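Endoglucanase (Ganoderma lucidum, PDB 5D8Z) probably hydrolyses internal beta-1,4-glucosidic bonds of cellulose and related beta-glucans, as a family 5 endoglucanase built on a TIM barrel. Local coordinates at residues W81-G91 against P135-S146; A205-D215 against N256-W264. All coordinates share one frame; numbering follows the deposited sequence.

Contact 1: W81-G91 against P135-S146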
loop_
_atom_site.group_PDB
_atom_site.type_symbol
_atom_site.label_atom_id
_atom_site.label_comp_id
_atom_site.label_asym_id
_atom_site.label_seq_id
_atom_site.Cartn_x
_atom_site.Cartn_y
_atom_site.Cartn_z
ATOM N N TRP A 81 -8.417 6.353 8.397
ATOM C CA TRP A 81 -8.348 6.653 9.820
ATOM C C TRP A 81 -9.738 6.886 10.395
ATOM O O TRP A 81 -10.117 6.325 11.425
ATOM C CB TRP A 81 -7.487 7.907 9.996
ATOM C CG TRP A 81 -6.993 8.146 11.377
ATOM C CD1 TRP A 81 -7.446 7.582 12.516
ATOM C CD2 TRP A 81 -5.961 9.055 11.758
ATOM N NE1 TRP A 81 -6.765 8.096 13.589
ATOM C CE2 TRP A 81 -5.846 8.995 13.147
ATOM C CE3 TRP A 81 -5.106 9.878 11.051
ATOM C CZ2 TRP A 81 -4.917 9.724 13.852
ATOM C CZ3 TRP A 81 -4.178 10.615 11.738
ATOM C CH2 TRP A 81 -4.085 10.543 13.135
ATOM N N GLN A 82 -10.500 7.719 9.709
ATOM C CA GLN A 82 -11.833 8.014 10.138
ATOM C C GLN A 82 -12.667 6.729 10.283
ATOM O O GLN A 82 -13.296 6.480 11.283
ATOM C CB GLN A 82 -12.430 8.991 9.175
ATOM C CG GLN A 82 -11.893 10.401 9.352
ATOM C CD GLN A 82 -10.721 10.773 8.457
ATOM O OE1 GLN A 82 -9.907 9.932 8.068
ATOM N NE2 GLN A 82 -10.618 12.066 8.144
ATOM N N PHE A 83 -12.610 5.851 9.332
ATOM C CA PHE A 83 -13.341 4.622 9.483
ATOM C C PHE A 83 -12.906 3.837 10.730
ATOM O O PHE A 83 -13.726 3.291 11.482
ATOM C CB PHE A 83 -13.165 3.785 8.216
ATOM C CG PHE A 83 -14.003 2.557 8.192
ATOM C CD1 PHE A 83 -15.323 2.624 7.807
ATOM C CD2 PHE A 83 -13.465 1.330 8.558
ATOM C CE1 PHE A 83 -16.101 1.493 7.775
ATOM C CE2 PHE A 83 -14.235 0.186 8.554
ATOM C CZ PHE A 83 -15.560 0.267 8.164
ATOM N N ILE A 84 -11.611 3.772 10.958
ATOM C CA ILE A 84 -11.102 2.952 12.040
ATOM C C ILE A 84 -11.602 3.456 13.349
ATOM O O ILE A 84 -11.884 2.663 14.247
ATOM C CB ILE A 84 -9.582 2.985 12.095
ATOM C CG1 ILE A 84 -9.035 2.189 10.934
ATOM C CG2 ILE A 84 -9.092 2.384 13.398
ATOM C CD1 ILE A 84 -7.596 2.472 10.630
ATOM N N THR A 85 -11.683 4.775 13.471
ATOM C CA THR A 85 -12.034 5.406 14.734
ATOM C C THR A 85 -13.424 6.078 14.770
ATOM O O THR A 85 -13.763 6.760 15.743
ATOM C CB THR A 85 -11.003 6.495 15.022
ATOM O OG1 THR A 85 -11.115 7.515 14.009
ATOM C CG2 THR A 85 -9.609 5.886 15.040
ATOM N N ASP A 86 -14.204 5.907 13.709
ATOM C CA ASP A 86 -15.438 6.672 13.493
ATOM C C ASP A 86 -15.278 8.191 13.678
ATOM O O ASP A 86 -15.856 8.794 14.589
ATOM C CB ASP A 86 -16.601 6.133 14.346
ATOM C CG ASP A 86 -17.978 6.614 13.849
ATOM O OD1 ASP A 86 -18.303 6.473 12.636
ATOM O OD2 ASP A 86 -18.746 7.135 14.683
ATOM N N GLY A 87 -14.477 8.802 12.814
ATOM C CA GLY A 87 -14.401 10.235 12.771
ATOM C C GLY A 87 -13.375 10.948 13.620
ATOM O O GLY A 87 -13.185 12.121 13.410
ATOM N N VAL A 88 -12.670 10.264 14.511
ATOM C CA VAL A 88 -11.714 10.893 15.422
ATOM C C VAL A 88 -10.211 10.634 15.166
ATOM O O VAL A 88 -9.784 9.486 15.039
ATOM C CB VAL A 88 -11.978 10.378 16.852
ATOM C CG1 VAL A 88 -11.061 11.065 17.855
ATOM C CG2 VAL A 88 -13.433 10.584 17.219
ATOM N N ALA A 89 -9.408 11.702 15.207
ATOM C CA ALA A 89 -7.923 11.618 15.112
ATOM C C ALA A 89 -7.262 11.188 16.441
ATOM O O ALA A 89 -6.824 12.003 17.272
ATOM C CB ALA A 89 -7.326 12.933 14.622
ATOM N N GLY A 90 -7.201 9.877 16.618
ATOM C CA GLY A 90 -6.648 9.292 17.812
ATOM C C GLY A 90 -6.536 7.826 17.547
ATOM O O GLY A 90 -6.422 7.444 16.425
ATOM N N GLY A 91 -6.562 7.001 18.577
ATOM C CA GLY A 91 -6.389 5.580 18.397
ATOM C C GLY A 91 -7.464 4.778 19.080
ATOM O O GLY A 91 -7.241 3.620 19.379
ATOM N N PRO A 135 -3.246 16.652 13.214
ATOM C CA PRO A 135 -3.009 15.838 14.394
ATOM C C PRO A 135 -1.540 15.700 14.730
ATOM O O PRO A 135 -0.698 15.736 13.855
ATOM C CB PRO A 135 -3.564 14.475 14.011
ATOM C CG PRO A 135 -4.487 14.726 12.880
ATOM C CD PRO A 135 -3.932 15.902 12.156
ATOM N N THR A 136 -1.248 15.509 16.000
ATOM C CA THR A 136 0.117 15.457 16.445
ATOM C C THR A 136 0.630 14.075 16.234
ATOM O O THR A 136 -0.127 13.116 16.059
ATOM C CB THR A 136 0.260 15.787 17.937
ATOM O OG1 THR A 136 -0.417 14.807 18.705
ATOM C CG2 THR A 136 -0.364 17.122 18.255
ATOM N N ASN A 137 1.949 13.986 16.276
ATOM C CA ASN A 137 2.621 12.723 16.172
ATOM C C ASN A 137 2.074 11.732 17.178
ATOM O O ASN A 137 2.046 10.536 16.885
ATOM C CB ASN A 137 4.129 12.911 16.341
ATOM C CG ASN A 137 4.767 13.645 15.168
ATOM O OD1 ASN A 137 5.959 13.953 15.205
ATOM N ND2 ASN A 137 3.989 13.931 14.124
ATOM N N GLN A 138 1.628 12.216 18.339
ATOM C CA GLN A 138 1.031 11.350 19.369
ATOM C C GLN A 138 -0.365 10.843 19.031
ATOM O O GLN A 138 -0.643 9.663 19.214
ATOM C CB GLN A 138 0.939 12.058 20.727
ATOM C CG GLN A 138 2.262 12.157 21.454
ATOM C CD GLN A 138 3.121 13.279 20.907
ATOM O OE1 GLN A 138 2.680 14.429 20.792
ATOM N NE2 GLN A 138 4.334 12.948 20.547
ATOM N N ASP A 139 -1.248 11.751 18.612
ATOM C CA ASP A 139 -2.568 11.379 18.100
ATOM C C ASP A 139 -2.339 10.203 17.104
ATOM O O ASP A 139 -2.947 9.153 17.187
ATOM C CB ASP A 139 -3.281 12.598 17.407
ATOM C CG ASP A 139 -3.652 13.779 18.388
ATOM O OD1 ASP A 139 -3.993 13.537 19.565
ATOM O OD2 ASP A 139 -3.633 14.967 17.970
ATOM N N PHE A 140 -1.388 10.378 16.209
ATOM C CA PHE A 140 -1.115 9.400 15.172
ATOM C C PHE A 140 -0.524 8.079 15.702
ATOM O O PHE A 140 -0.901 6.981 15.286
ATOM C CB PHE A 140 -0.141 10.042 14.201
ATOM C CG PHE A 140 0.204 9.202 13.023
ATOM C CD1 PHE A 140 -0.783 8.554 12.294
ATOM C CD2 PHE A 140 1.500 9.135 12.586
ATOM C CE1 PHE A 140 -0.469 7.821 11.166
ATOM C CE2 PHE A 140 1.828 8.396 11.473
ATOM C CZ PHE A 140 0.842 7.732 10.759
ATOM N N ALA A 141 0.431 8.221 16.607
ATOM C CA ALA A 141 1.139 7.106 17.203
ATOM C C ALA A 141 0.166 6.211 17.936
ATOM O O ALA A 141 0.188 4.995 17.807
ATOM C CB ALA A 141 2.168 7.650 18.155
ATOM N N ALA A 142 -0.700 6.838 18.702
ATOM C CA ALA A 142 -1.795 6.146 19.350
ATOM C C ALA A 142 -2.512 5.208 18.377
ATOM O O ALA A 142 -2.751 4.028 18.700
ATOM C CB ALA A 142 -2.788 7.151 19.907
ATOM N N LEU A 143 -2.855 5.730 17.201
ATOM C CA LEU A 143 -3.563 4.943 16.219
ATOM C C LEU A 143 -2.837 3.662 15.924
ATOM O O LEU A 143 -3.398 2.556 15.985
ATOM C CB LEU A 143 -3.738 5.710 14.921
ATOM C CG LEU A 143 -4.425 4.869 13.842
ATOM C CD1 LEU A 143 -5.848 4.530 14.279
ATOM C CD2 LEU A 143 -4.405 5.584 12.493
ATOM N N TRP A 144 -1.575 3.813 15.597
ATOM C CA TRP A 144 -0.784 2.651 15.281
ATOM C C TRP A 144 -0.543 1.716 16.462
ATOM O O TRP A 144 -0.401 0.532 16.266
ATOM C CB TRP A 144 0.521 3.078 14.649
ATOM C CG TRP A 144 0.318 3.398 13.272
ATOM C CD1 TRP A 144 0.358 4.627 12.700
ATOM C CD2 TRP A 144 -0.013 2.471 12.241
ATOM N NE1 TRP A 144 0.112 4.520 11.350
ATOM C CE2 TRP A 144 -0.140 3.199 11.050
ATOM C CE3 TRP A 144 -0.192 1.082 12.204
ATOM C CZ2 TRP A 144 -0.427 2.587 9.839
ATOM C CZ3 TRP A 144 -0.490 0.488 11.012
ATOM C CH2 TRP A 144 -0.602 1.235 9.845
ATOM N N SER A 145 -0.510 2.222 17.679
ATOM C CA SER A 145 -0.373 1.330 18.797
ATOM C C SER A 145 -1.563 0.383 18.753
ATOM O O SER A 145 -1.395 -0.840 18.817
ATOM C CB SER A 145 -0.341 2.102 20.115
ATOM O OG SER A 145 -0.006 1.251 21.203
ATOM N N SER A 146 -2.760 0.936 18.617
ATOM C CA SER A 146 -3.951 0.121 18.668
ATOM C C SER A 146 -4.004 -0.879 17.538
ATOM O O SER A 146 -4.371 -2.041 17.765
ATOM C CB SER A 146 -5.190 0.979 18.568
ATOM O OG SER A 146 -5.139 2.010 19.523
#
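A largely apolar contact, closed at one end by a serine-to-carbonyl hydrogen bond, packs the short helix 81-85 and the loop after it against the start of helix 137-149 on the outer layer of the barrel. Trp81 and Leu143 form its centre. Leu143 CD2 sits over the five-membered ring of Trp81, 3.5 Å from its centroid and 7° off the ring normal, a CH-pi contact. Ala89 CA of the loop lies against the opposite face, toward the rim. With CG anti to the backbone N (chi1 -164°), the indole extends toward helix 137-149, and its far corner reaches Phe140, where Trp81 CH2 lies 3.9 Å from Phe140 CD1. The two rings meet obliquely, their planes 50° apart. In the ring plane, Trp81 NE1 donates to Gly90 O at 2.9 Å, in the carbonyl plane, which ties the loop back onto the helix and helps fix the rotation of the indole. With Trp81 replaced by an alanine, Leu143 CD2 would probably lose the ring it rests on and Gly90 O its indole donor, leaving the loop less firmly tied to the helix. Gly91, with no side chain, lets its CA come within 3.6 Å of Leu143 CA. Beyond it, Ser146 OG donates to a lone pair of Gly91 O at 2.7 Å. At the other end Ala89 CB rests 3.8 Å from Pro135 CG. Thr136 and Asp139 form a capping box at the start of the helix: Asp139 N donates to Thr136 OG1, and Thr136 N to Asp139 OD2. Phe125 of strand 124-125 meets Trp81 edge-to-face and also touches Ala89 and Pro135, while helix 171-187 receives Phe140 and Trp144 on another side of helix 137-149.

Contact 2: A205-D215 against N256-W264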
loop_
_atom_site.group_PDB
_atom_site.type_symbol
_atom_site.label_atom_id
_atom_site.label_comp_id
_atom_site.label_asym_id
_atom_site.label_seq_id
_atom_site.Cartn_x
_atom_site.Cartn_y
_atom_site.Cartn_z
ATOM N N ALA A 205 8.382 6.964 -6.675
ATOM C CA ALA A 205 9.694 6.316 -6.729
ATOM C C ALA A 205 10.750 7.133 -7.472
ATOM O O ALA A 205 11.937 6.941 -7.264
ATOM C CB ALA A 205 9.573 4.960 -7.404
ATOM N N GLU A 206 10.308 8.002 -8.370
ATOM C CA GLU A 206 11.201 8.829 -9.169
ATOM C C GLU A 206 11.886 9.910 -8.349
ATOM O O GLU A 206 13.029 10.234 -8.591
ATOM C CB GLU A 206 10.410 9.472 -10.295
ATOM C CG GLU A 206 11.203 10.342 -11.244
ATOM C CD GLU A 206 10.679 10.228 -12.666
ATOM O OE1 GLU A 206 10.408 9.080 -13.104
ATOM O OE2 GLU A 206 10.534 11.264 -13.357
ATOM N N THR A 207 11.189 10.483 -7.382
ATOM C CA THR A 207 11.760 11.578 -6.593
ATOM C C THR A 207 12.151 11.137 -5.200
ATOM O O THR A 207 12.609 11.953 -4.421
ATOM C CB THR A 207 10.733 12.692 -6.418
ATOM O OG1 THR A 207 9.592 12.141 -5.732
ATOM C CG2 THR A 207 10.318 13.228 -7.777
ATOM N N PHE A 208 11.961 9.862 -4.882
ATOM C CA PHE A 208 12.151 9.397 -3.526
ATOM C C PHE A 208 13.483 9.755 -2.902
ATOM O O PHE A 208 13.535 10.057 -1.718
ATOM C CB PHE A 208 11.993 7.890 -3.442
ATOM C CG PHE A 208 11.861 7.381 -2.033
ATOM C CD1 PHE A 208 10.654 7.476 -1.372
ATOM C CD2 PHE A 208 12.948 6.826 -1.371
ATOM C CE1 PHE A 208 10.526 7.029 -0.076
ATOM C CE2 PHE A 208 12.826 6.363 -0.075
ATOM C CZ PHE A 208 11.610 6.461 0.576
ATOM N N VAL A 209 14.559 9.687 -3.683
ATOM C CA VAL A 209 15.897 10.108 -3.232
ATOM C C VAL A 209 16.121 11.612 -3.474
ATOM O O VAL A 209 16.612 12.319 -2.578
ATOM C CB VAL A 209 17.015 9.314 -3.949
ATOM C CG1 VAL A 209 18.384 9.691 -3.388
ATOM C CG2 VAL A 209 16.778 7.805 -3.840
ATOM N N SER A 210 15.766 12.104 -4.663
ATOM C CA SER A 210 16.084 13.476 -4.999
ATOM C C SER A 210 15.401 14.545 -4.128
ATOM O O SER A 210 15.921 15.659 -4.014
ATOM C CB SER A 210 15.814 13.761 -6.477
ATOM O OG SER A 210 14.450 13.715 -6.798
ATOM N N ASN A 211 14.257 14.244 -3.518
ATOM C CA ASN A 211 13.563 15.262 -2.707
ATOM C C ASN A 211 13.836 15.165 -1.222
ATOM O O ASN A 211 13.302 15.939 -0.432
ATOM C CB ASN A 211 12.050 15.243 -2.946
ATOM C CG ASN A 211 11.379 13.970 -2.468
ATOM O OD1 ASN A 211 11.883 13.237 -1.606
ATOM N ND2 ASN A 211 10.233 13.691 -3.054
ATOM N N GLY A 212 14.638 14.190 -0.832
ATOM C CA GLY A 212 15.077 14.096 0.539
ATOM C C GLY A 212 14.325 13.058 1.293
ATOM O O GLY A 212 14.637 12.804 2.462
ATOM N N SER A 213 13.352 12.424 0.653
ATOM C CA SER A 213 12.559 11.442 1.377
ATOM C C SER A 213 13.436 10.323 1.926
ATOM O O SER A 213 13.334 9.972 3.104
ATOM C CB SER A 213 11.438 10.898 0.508
ATOM O OG SER A 213 10.655 11.958 -0.014
ATOM N N ALA A 214 14.338 9.815 1.095
ATOM C CA ALA A 214 15.224 8.718 1.489
ATOM C C ALA A 214 16.170 9.050 2.633
ATOM O O ALA A 214 16.250 8.296 3.622
ATOM C CB ALA A 214 16.022 8.243 0.286
ATOM N N ASP A 215 16.901 10.160 2.520
ATOM C CA ASP A 215 17.848 10.494 3.598
ATOM C C ASP A 215 17.175 10.790 4.971
ATOM O O ASP A 215 17.627 10.336 6.024
ATOM C CB ASP A 215 18.876 11.552 3.143
ATOM C CG ASP A 215 20.207 10.889 2.587
ATOM O OD1 ASP A 215 20.668 9.841 3.141
ATOM O OD2 ASP A 215 20.788 11.396 1.591
ATOM N N ASN A 256 14.296 6.439 -15.340
ATOM C CA ASN A 256 14.091 7.603 -14.462
ATOM C C ASN A 256 13.737 7.291 -13.007
ATOM O O ASN A 256 13.766 8.198 -12.167
ATOM C CB ASN A 256 13.034 8.521 -15.066
ATOM C CG ASN A 256 13.457 9.089 -16.413
ATOM O OD1 ASN A 256 14.513 8.731 -16.956
ATOM N ND2 ASN A 256 12.634 9.981 -16.961
ATOM N N ALA A 257 13.437 6.020 -12.708
ATOM C CA ALA A 257 12.956 5.648 -11.391
ATOM C C ALA A 257 13.611 4.419 -10.787
ATOM O O ALA A 257 14.280 4.531 -9.775
ATOM C CB ALA A 257 11.463 5.471 -11.442
ATOM N N TRP A 258 13.432 3.247 -11.384
ATOM C CA TRP A 258 13.887 2.025 -10.723
ATOM C C TRP A 258 15.384 1.844 -10.768
ATOM O O TRP A 258 15.951 1.299 -9.830
ATOM C CB TRP A 258 13.214 0.781 -11.280
ATOM C CG TRP A 258 11.783 0.901 -11.312
ATOM C CD1 TRP A 258 11.023 1.000 -12.407
ATOM C CD2 TRP A 258 10.897 0.981 -10.191
ATOM N NE1 TRP A 258 9.705 1.109 -12.065
ATOM C CE2 TRP A 258 9.598 1.107 -10.701
ATOM C CE3 TRP A 258 11.074 0.955 -8.806
ATOM C CZ2 TRP A 258 8.479 1.216 -9.882
ATOM C CZ3 TRP A 258 9.964 1.050 -7.995
ATOM C CH2 TRP A 258 8.679 1.175 -8.536
ATOM N N ALA A 259 16.027 2.271 -11.849
ATOM C CA ALA A 259 17.503 2.190 -11.912
ATOM C C ALA A 259 18.141 3.060 -10.841
ATOM O O ALA A 259 18.796 2.500 -9.947
ATOM C CB ALA A 259 18.039 2.558 -13.290
ATOM N N PRO A 260 17.926 4.414 -10.889
ATOM C CA PRO A 260 18.539 5.275 -9.861
ATOM C C PRO A 260 18.177 4.794 -8.479
ATOM O O PRO A 260 19.013 4.758 -7.559
ATOM C CB PRO A 260 17.911 6.650 -10.115
ATOM C CG PRO A 260 17.498 6.616 -11.534
ATOM C CD PRO A 260 17.025 5.205 -11.744
ATOM N N LEU A 261 16.937 4.382 -8.332
ATOM C CA LEU A 261 16.523 3.997 -7.019
ATOM C C LEU A 261 17.343 2.821 -6.481
ATOM O O LEU A 261 17.874 2.896 -5.375
ATOM C CB LEU A 261 15.027 3.710 -6.985
ATOM C CG LEU A 261 14.599 3.356 -5.570
ATOM C CD1 LEU A 261 14.982 4.466 -4.599
ATOM C CD2 LEU A 261 13.122 3.077 -5.558
ATOM N N ALA A 262 17.467 1.765 -7.272
ATOM C CA ALA A 262 18.243 0.579 -6.872
ATOM C C ALA A 262 19.699 0.892 -6.551
ATOM O O ALA A 262 20.252 0.359 -5.588
ATOM C CB ALA A 262 18.188 -0.487 -7.953
ATOM N N GLU A 263 20.321 1.742 -7.362
ATOM C CA GLU A 263 21.701 2.135 -7.105
ATOM C C GLU A 263 21.743 2.664 -5.712
ATOM O O GLU A 263 22.494 2.148 -4.884
ATOM C CB GLU A 263 22.167 3.222 -8.048
ATOM C CG GLU A 263 22.494 2.740 -9.440
ATOM C CD GLU A 263 22.636 3.905 -10.405
ATOM O OE1 GLU A 263 22.648 5.067 -9.927
ATOM O OE2 GLU A 263 22.725 3.663 -11.634
ATOM N N TRP A 264 20.901 3.665 -5.442
ATOM C CA TRP A 264 20.858 4.264 -4.113
ATOM C C TRP A 264 20.578 3.198 -3.052
ATOM O O TRP A 264 21.286 3.087 -2.066
ATOM C CB TRP A 264 19.827 5.411 -4.028
ATOM C CG TRP A 264 20.010 6.169 -2.759
ATOM C CD1 TRP A 264 20.804 7.266 -2.577
ATOM C CD2 TRP A 264 19.476 5.842 -1.472
ATOM N NE1 TRP A 264 20.778 7.654 -1.259
ATOM C CE2 TRP A 264 19.984 6.784 -0.556
ATOM C CE3 TRP A 264 18.622 4.848 -1.005
ATOM C CZ2 TRP A 264 19.652 6.769 0.802
ATOM C CZ3 TRP A 264 18.291 4.826 0.354
ATOM C CH2 TRP A 264 18.805 5.782 1.237
#
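Trp264 lays its indole over Val209 and Ala214, which share one face of the ring. Val209 CG1 lies over the five-membered ring, 3.9 Å from its centroid, and Ala214 CB over the six-membered ring, 4.0 Å from its centroid, so the two CH-pi contacts hold helix 254-267 to Val209, where a turn begins, and to Ala214 in the first turn of helix 213-218. The chi1 of -168°, which sets CG opposite the backbone N, directs the indole away from its own helix and across these two residues. Asp215 OD1 stands at the edge of the ring, 4.0 Å from Trp264 CZ2, its carboxylate plane steep to the indole. Val209 CG2 also lies over that face and meets Leu261 CD1 at 3.9 Å. Further along, Ala205 CB lies over a face of Trp258, 4.0 Å from Trp258 CZ3, and Glu206 runs beside Asn256, with Glu206 OE1 3.3 Å from Asn256 CB. No hydrogen bond crosses between the segments. Inside 205-215, a type I turn from Val209 to Gly212 and an Asx turn, in which Asn211 OD1 accepts from Ser213 N, lead into helix 213-218. Phe208 and Ala205 reach inward to Val234 of strand 230-235. The arrangement belongs to the outer shell of a (beta/alpha)8 TIM barrel, where a helix and a connecting loop pack together outside the strands.

In the fold
Contact 1 closes before contact 2 opens along the chain, and both lie within the family 5 cellulase domain. Their centres are 30 Å apart, each about 18 Å from the centre of the chain, and their nearest atoms stay about 14 Å apart without touching. Both belong to the layer around the same eight-stranded parallel barrel. Contact 1 joins the connections following strands 74-79 and 114-119, whereas contact 2 joins those following strands 194-198 and 230-235. In contact 2 the Glu206 side chain is about 9 Å from a bound glucose unit. The two contacts thus hold neighbouring beta-alpha units together at separate sectors of the one closed barrel.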